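PDB 1IM3: unique short US2 glycoprotein from Human herpesvirus 5, which binds newly made MHC class I heavy chains through its lumenal domain and redirects them to the cytosol for proteasomal destruction, hiding infected cells from cytotoxic T lymphocytes. Local coordinates for residues W2-N8 and R20-N26; L45-D51 and N63-V69. All blocks are in the same frame, centred on the assembly; numbering follows the deposited sequence.

Interaction 1: residues W2-N8 and R20-N26; sequences WFQIEDN and RGSIVGN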
loop_
_atom_site.group_PDB
_atom_site.type_symbol
_atom_site.label_atom_id
_atom_site.label_comp_id
_atom_site.label_asym_id
_atom_site.label_seq_id
_atom_site.Cartn_x
_atom_site.Cartn_y
_atom_site.Cartn_z
ATOM N N TRP D 2 13.047 -13.707 24.503
ATOM C CA TRP D 2 14.440 -14.120 24.358
ATOM C C TRP D 2 14.542 -15.182 23.276
ATOM O O TRP D 2 13.543 -15.813 22.911
ATOM C CB TRP D 2 14.990 -14.707 25.665
ATOM C CG TRP D 2 14.443 -16.082 25.997
ATOM C CD1 TRP D 2 13.293 -16.368 26.674
ATOM C CD2 TRP D 2 15.030 -17.353 25.655
ATOM N NE1 TRP D 2 13.128 -17.734 26.780
ATOM C CE2 TRP D 2 14.178 -18.361 26.164
ATOM C CE3 TRP D 2 16.193 -17.734 24.968
ATOM C CZ2 TRP D 2 14.451 -19.726 26.008
ATOM C CZ3 TRP D 2 16.464 -19.091 24.812
ATOM C CH2 TRP D 2 15.595 -20.071 25.332
ATOM N N PHE D 3 15.753 -15.384 22.772
ATOM C CA PHE D 3 15.975 -16.387 21.750
ATOM C C PHE D 3 17.452 -16.465 21.452
ATOM O O PHE D 3 18.169 -15.478 21.588
ATOM C CB PHE D 3 15.197 -16.041 20.468
ATOM C CG PHE D 3 15.698 -14.820 19.764
ATOM C CD1 PHE D 3 16.884 -14.858 19.027
ATOM C CD2 PHE D 3 15.015 -13.614 19.873
ATOM C CE1 PHE D 3 17.383 -13.708 18.413
ATOM C CE2 PHE D 3 15.505 -12.457 19.261
ATOM C CZ PHE D 3 16.689 -12.503 18.532
ATOM N N GLN D 4 17.922 -17.642 21.072
ATOM C CA GLN D 4 19.317 -17.770 20.701
ATOM C C GLN D 4 19.437 -18.700 19.505
ATOM O O GLN D 4 18.754 -19.718 19.417
ATOM C CB GLN D 4 20.165 -18.271 21.876
ATOM C CG GLN D 4 19.733 -19.599 22.455
ATOM C CD GLN D 4 20.797 -20.234 23.365
ATOM O OE1 GLN D 4 20.670 -21.401 23.767
ATOM N NE2 GLN D 4 21.850 -19.465 23.691
ATOM N N ILE D 5 20.310 -18.318 18.583
ATOM C CA ILE D 5 20.565 -19.075 17.372
ATOM C C ILE D 5 21.477 -20.247 17.672
ATOM O O ILE D 5 22.605 -20.051 18.115
ATOM C CB ILE D 5 21.238 -18.181 16.337
ATOM C CG1 ILE D 5 20.325 -16.995 16.039
ATOM C CG2 ILE D 5 21.567 -18.973 15.088
ATOM C CD1 ILE D 5 20.926 -16.011 15.069
ATOM N N GLU D 6 20.996 -21.461 17.428
ATOM C CA GLU D 6 21.807 -22.639 17.682
ATOM C C GLU D 6 22.625 -23.004 16.464
ATOM O O GLU D 6 23.824 -23.214 16.550
ATOM C CB GLU D 6 20.938 -23.840 18.070
ATOM C CG GLU D 6 20.160 -23.678 19.353
ATOM C CD GLU D 6 19.532 -24.987 19.804
ATOM O OE1 GLU D 6 19.013 -25.736 18.949
ATOM O OE2 GLU D 6 19.555 -25.264 21.018
ATOM N N ASP D 7 21.996 -23.041 15.309
ATOM C CA ASP D 7 22.729 -23.439 14.134
ATOM C C ASP D 7 22.183 -22.710 12.934
ATOM O O ASP D 7 21.121 -22.108 12.995
ATOM C CB ASP D 7 22.585 -24.954 13.962
ATOM C CG ASP D 7 23.495 -25.514 12.888
ATOM O OD1 ASP D 7 24.729 -25.268 12.962
ATOM O OD2 ASP D 7 22.967 -26.207 11.979
ATOM N N ASN D 8 22.901 -22.822 11.830
ATOM C CA ASN D 8 22.543 -22.150 10.603
ATOM C C ASN D 8 23.578 -22.461 9.540
ATOM O O ASN D 8 24.605 -21.813 9.475
ATOM C CB ASN D 8 22.524 -20.650 10.846
ATOM C CG ASN D 8 22.447 -19.857 9.564
ATOM O OD1 ASN D 8 21.762 -20.248 8.626
ATOM N ND2 ASN D 8 23.140 -18.725 9.516
ATOM N N ARG D 20 19.716 -25.926 6.927
ATOM C CA ARG D 20 19.212 -26.385 8.205
ATOM C C ARG D 20 19.626 -25.394 9.274
ATOM O O ARG D 20 20.732 -24.856 9.243
ATOM C CB ARG D 20 19.783 -27.764 8.532
ATOM C CG ARG D 20 19.227 -28.355 9.816
ATOM C CD ARG D 20 19.693 -29.783 9.978
ATOM N NE ARG D 20 19.364 -30.565 8.790
ATOM C CZ ARG D 20 19.799 -31.799 8.558
ATOM N NH1 ARG D 20 20.589 -32.395 9.441
ATOM N NH2 ARG D 20 19.443 -32.437 7.450
ATOM N N GLY D 21 18.732 -25.142 10.216
ATOM C CA GLY D 21 19.055 -24.215 11.267
ATOM C C GLY D 21 18.125 -24.446 12.430
ATOM O O GLY D 21 17.155 -25.202 12.339
ATOM N N SER D 22 18.418 -23.785 13.534
ATOM C CA SER D 22 17.600 -23.930 14.714
ATOM C C SER D 22 17.745 -22.711 15.595
ATOM O O SER D 22 18.817 -22.100 15.662
ATOM C CB SER D 22 18.013 -25.183 15.489
ATOM O OG SER D 22 17.349 -25.242 16.740
ATOM N N ILE D 23 16.648 -22.359 16.255
ATOM C CA ILE D 23 16.615 -21.229 17.169
ATOM C C ILE D 23 15.729 -21.641 18.346
ATOM O O ILE D 23 14.628 -22.153 18.136
ATOM C CB ILE D 23 15.996 -19.991 16.488
ATOM C CG1 ILE D 23 16.921 -19.513 15.365
ATOM C CG2 ILE D 23 15.749 -18.888 17.507
ATOM C CD1 ILE D 23 16.417 -18.311 14.632
ATOM N N VAL D 24 16.208 -21.502 19.577
ATOM C CA VAL D 24 15.342 -21.830 20.709
ATOM C C VAL D 24 14.991 -20.483 21.311
ATOM O O VAL D 24 15.756 -19.526 21.172
ATOM C CB VAL D 24 16.016 -22.732 21.811
ATOM C CG1 VAL D 24 16.227 -24.130 21.289
ATOM C CG2 VAL D 24 17.320 -22.130 22.277
ATOM N N GLY D 25 13.830 -20.407 21.955
ATOM C CA GLY D 25 13.379 -19.174 22.581
ATOM C C GLY D 25 11.915 -19.328 22.943
ATOM O O GLY D 25 11.306 -20.369 22.660
ATOM N N ASN D 26 11.332 -18.305 23.555
ATOM C CA ASN D 26 9.930 -18.397 23.934
ATOM C C ASN D 26 8.974 -17.658 22.992
ATOM O O ASN D 26 7.913 -17.209 23.434
ATOM C CB ASN D 26 9.739 -17.915 25.387
ATOM C CG ASN D 26 10.179 -16.469 25.597
ATOM O OD1 ASN D 26 10.720 -15.825 24.688
ATOM N ND2 ASN D 26 9.948 -15.951 26.808
#
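How a beta hairpin keeps its polar backbone paired while absorbing an extra residue can be followed from W2 to N8 against R20 to N26. The strands run antiparallel, their axes 4.4 Å apart at closest. At the open end, the side chain of N26 takes the place of a backbone acceptor: W2 N donates to N26 OD1 at 3.2 Å, while N26 N reaches W2 O in a weak bond of 3.4 Å. Next comes the regular pair, Q4 N to V24 O at 2.9 Å and V24 N to Q4 O at 3.1 Å. Then the register slips. E6 and D7 both face S22, a classic beta bulge, so that S22 O accepts two amides, E6 N at 2.9 Å and, weakly, D7 N at 3.3 Å; S22 N in turn donates to D7 O at 3.2 Å. The bulge also brings the E6 carboxylate over the neighbouring strand, where S22 OG donates to E6 OE1 at 2.8 Å. This hairpin forms one margin of a sheet in the Ig-like sandwich, with strand 16-25 passing its other backbone groups to strand 59-68, as in the pairs G21 with W62 and I23 with L60. F3, I5 and I23 point from one face toward the opposing sheet, meeting residues such as L82 and L89. On the other face W2 lays its indole over the bare backbone of G25, whose CA sits 3.5 Å from the six-membered ring centroid in a CH-pi contact, and W2 CZ3 approaches V24 CG2 at 4.0 Å.

Interaction 2: residues L45-D51 and N63-V69; sequences LYVHADD and NVRNLDV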
loop_
_atom_site.group_PDB
_atom_site.type_symbol
_atom_site.label_atom_id
_atom_site.label_comp_id
_atom_site.label_asym_id
_atom_site.label_seq_id
_atom_site.Cartn_x
_atom_site.Cartn_y
_atom_site.Cartn_z
ATOM N N LEU D 45 12.586 -16.544 -1.471
ATOM C CA LEU D 45 12.563 -17.967 -1.690
ATOM C C LEU D 45 11.323 -18.466 -0.990
ATOM O O LEU D 45 10.872 -17.902 0.005
ATOM C CB LEU D 45 13.762 -18.637 -1.075
ATOM C CG LEU D 45 15.087 -18.329 -1.777
ATOM C CD1 LEU D 45 16.253 -18.900 -0.956
ATOM C CD2 LEU D 45 15.072 -18.931 -3.197
ATOM N N TYR D 46 10.773 -19.537 -1.540
ATOM C CA TYR D 46 9.595 -20.176 -0.979
ATOM C C TYR D 46 9.860 -21.618 -0.624
ATOM O O TYR D 46 10.246 -22.413 -1.508
ATOM C CB TYR D 46 8.481 -20.134 -1.980
ATOM C CG TYR D 46 8.265 -18.725 -2.325
ATOM C CD1 TYR D 46 7.499 -17.890 -1.507
ATOM C CD2 TYR D 46 8.876 -18.169 -3.450
ATOM C CE1 TYR D 46 7.337 -16.556 -1.805
ATOM C CE2 TYR D 46 8.730 -16.821 -3.754
ATOM C CZ TYR D 46 7.956 -16.028 -2.937
ATOM O OH TYR D 46 7.815 -14.702 -3.297
ATOM N N VAL D 47 9.671 -21.933 0.659
ATOM C CA VAL D 47 9.883 -23.270 1.160
ATOM C C VAL D 47 8.593 -23.953 1.591
ATOM O O VAL D 47 7.681 -23.306 2.109
ATOM C CB VAL D 47 10.858 -23.251 2.344
ATOM C CG1 VAL D 47 12.029 -22.390 1.980
ATOM C CG2 VAL D 47 10.166 -22.789 3.608
ATOM N N HIS D 48 8.538 -25.261 1.369
ATOM C CA HIS D 48 7.382 -26.069 1.725
ATOM C C HIS D 48 7.271 -26.079 3.255
ATOM O O HIS D 48 8.301 -26.004 3.938
ATOM C CB HIS D 48 7.567 -27.473 1.156
ATOM C CG HIS D 48 6.363 -28.347 1.306
ATOM N ND1 HIS D 48 6.036 -28.966 2.492
ATOM C CD2 HIS D 48 5.387 -28.679 0.426
ATOM C CE1 HIS D 48 4.910 -29.641 2.336
ATOM N NE2 HIS D 48 4.496 -29.481 1.091
ATOM N N ALA D 49 6.053 -26.145 3.778
ATOM C CA ALA D 49 5.854 -26.113 5.232
ATOM C C ALA D 49 6.567 -27.252 5.960
ATOM O O ALA D 49 6.939 -27.106 7.127
ATOM C CB ALA D 49 4.335 -26.109 5.576
ATOM N N ASP D 50 6.764 -28.377 5.289
ATOM C CA ASP D 50 7.415 -29.510 5.936
ATOM C C ASP D 50 8.875 -29.200 6.294
ATOM O O ASP D 50 9.480 -29.881 7.128
ATOM C CB ASP D 50 7.400 -30.765 5.046
ATOM C CG ASP D 50 6.022 -31.379 4.893
ATOM O OD1 ASP D 50 5.058 -30.954 5.584
ATOM O OD2 ASP D 50 5.938 -32.309 4.067
ATOM N N ASP D 51 9.455 -28.186 5.656
ATOM C CA ASP D 51 10.833 -27.841 5.938
ATOM C C ASP D 51 10.998 -26.814 7.049
ATOM O O ASP D 51 12.113 -26.319 7.280
ATOM C CB ASP D 51 11.526 -27.331 4.679
ATOM C CG ASP D 51 11.695 -28.410 3.613
ATOM O OD1 ASP D 51 12.253 -28.098 2.549
ATOM O OD2 ASP D 51 11.286 -29.570 3.822
ATOM N N ASN D 63 14.674 -27.097 7.821
ATOM C CA ASN D 63 15.383 -28.174 7.168
ATOM C C ASN D 63 14.993 -28.124 5.689
ATOM O O ASN D 63 14.362 -29.032 5.152
ATOM C CB ASN D 63 14.965 -29.511 7.774
ATOM C CG ASN D 63 15.765 -30.681 7.205
ATOM O OD1 ASN D 63 16.898 -30.497 6.764
ATOM N ND2 ASN D 63 15.186 -31.885 7.227
ATOM N N VAL D 64 15.361 -27.028 5.053
ATOM C CA VAL D 64 15.061 -26.801 3.650
ATOM C C VAL D 64 15.758 -27.834 2.777
ATOM O O VAL D 64 16.979 -27.975 2.830
ATOM C CB VAL D 64 15.503 -25.388 3.241
ATOM C CG1 VAL D 64 15.234 -25.159 1.753
ATOM C CG2 VAL D 64 14.751 -24.362 4.074
ATOM N N ARG D 65 14.991 -28.562 1.982
ATOM C CA ARG D 65 15.564 -29.605 1.143
ATOM C C ARG D 65 15.188 -29.444 -0.332
ATOM O O ARG D 65 14.033 -29.173 -0.673
ATOM C CB ARG D 65 15.129 -30.987 1.667
ATOM C CG ARG D 65 15.629 -31.316 3.077
ATOM C CD ARG D 65 14.767 -32.360 3.769
ATOM N NE ARG D 65 13.515 -31.808 4.279
ATOM C CZ ARG D 65 12.611 -32.510 4.954
ATOM N NH1 ARG D 65 12.826 -33.798 5.199
ATOM N NH2 ARG D 65 11.495 -31.926 5.385
ATOM N N ASN D 66 16.219 -29.542 -1.177
ATOM C CA ASN D 66 16.116 -29.469 -2.640
ATOM C C ASN D 66 15.484 -28.244 -3.240
ATOM O O ASN D 66 14.710 -28.336 -4.175
ATOM C CB ASN D 66 15.369 -30.673 -3.154
ATOM C CG ASN D 66 16.212 -31.887 -3.145
ATOM O OD1 ASN D 66 17.123 -32.025 -3.971
ATOM N ND2 ASN D 66 15.950 -32.788 -2.196
ATOM N N LEU D 67 15.827 -27.093 -2.705
ATOM C CA LEU D 67 15.253 -25.872 -3.196
ATOM C C LEU D 67 16.036 -25.385 -4.406
ATOM O O LEU D 67 17.219 -25.067 -4.299
ATOM C CB LEU D 67 15.257 -24.825 -2.079
ATOM C CG LEU D 67 14.594 -23.531 -2.509
ATOM C CD1 LEU D 67 13.168 -23.813 -2.995
ATOM C CD2 LEU D 67 14.593 -22.577 -1.356
ATOM N N ASP D 68 15.383 -25.341 -5.557
ATOM C CA ASP D 68 16.070 -24.886 -6.757
ATOM C C ASP D 68 16.484 -23.436 -6.604
ATOM O O ASP D 68 15.665 -22.575 -6.332
ATOM C CB ASP D 68 15.186 -24.988 -8.010
ATOM C CG ASP D 68 14.881 -26.417 -8.414
ATOM O OD1 ASP D 68 15.665 -27.336 -8.085
ATOM O OD2 ASP D 68 13.845 -26.617 -9.089
ATOM N N VAL D 69 17.767 -23.166 -6.727
ATOM C CA VAL D 69 18.197 -21.791 -6.680
ATOM C C VAL D 69 18.953 -21.619 -7.951
ATOM O O VAL D 69 19.595 -22.532 -8.460
ATOM C CB VAL D 69 19.152 -21.456 -5.533
ATOM C CG1 VAL D 69 18.403 -21.506 -4.205
ATOM C CG2 VAL D 69 20.357 -22.390 -5.577
#
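Ig-like sandwiches must carry the chain from one sheet to the other, and here the loop L45 to D51 does so, leaving strand 42-44 and leading into strand 52-55, which borders strand 59-68. L45 still belongs to the interior: its CB lies 4.0 Å from L67 CD2, and its CD2 is 4.3 Å from V69 CG1. Its carbonyl oxygen, by contrast, accepts a hydrogen bond from a basic side chain of the HLA class I chain, on which the outward-turned Y46 also packs, so this loop is part of the surface that engages the host molecule. V47 turns back inward, with CG1 4.0 Å from V64 CG2 and 4.2 Å from L67 CD2. The chain then makes a 3-10 turn over residues 49-51, in which D51 N donates to H48 O at 3.0 Å, and the side-chain atom H48 ND1 accepts from D50 N at 2.9 Å. D51 then makes the polar join to strand 59-68. N63 N donates to D51 O at 2.7 Å. The carboxylate serves backbone and side chain alike: R65 N bonds D51 OD1 at 2.8 Å, and R65 NH2 meets D51 OD2 at 2.8 Å in a salt bridge.

Along the chain the two contacts come in series, interaction 1 closing before interaction 2 opens, and their centres lie 18 Å apart on opposite sides of the chain's centre. They are nevertheless joined by one sheet, in which strands 16-25 and 59-68 are neighbours; a probable hydrogen bond from R20 NE to N63 OD1, 3.2 Å long, ties them directly. Interaction 1 builds the hairpin at one margin of that sheet, whereas interaction 2 connects the sheet to the loop arriving from its partner. Within this single lumenal domain their roles differ: the loop of 45-51 touches HLA, but neither segment of interaction 1 meets another protein chain of the assembly.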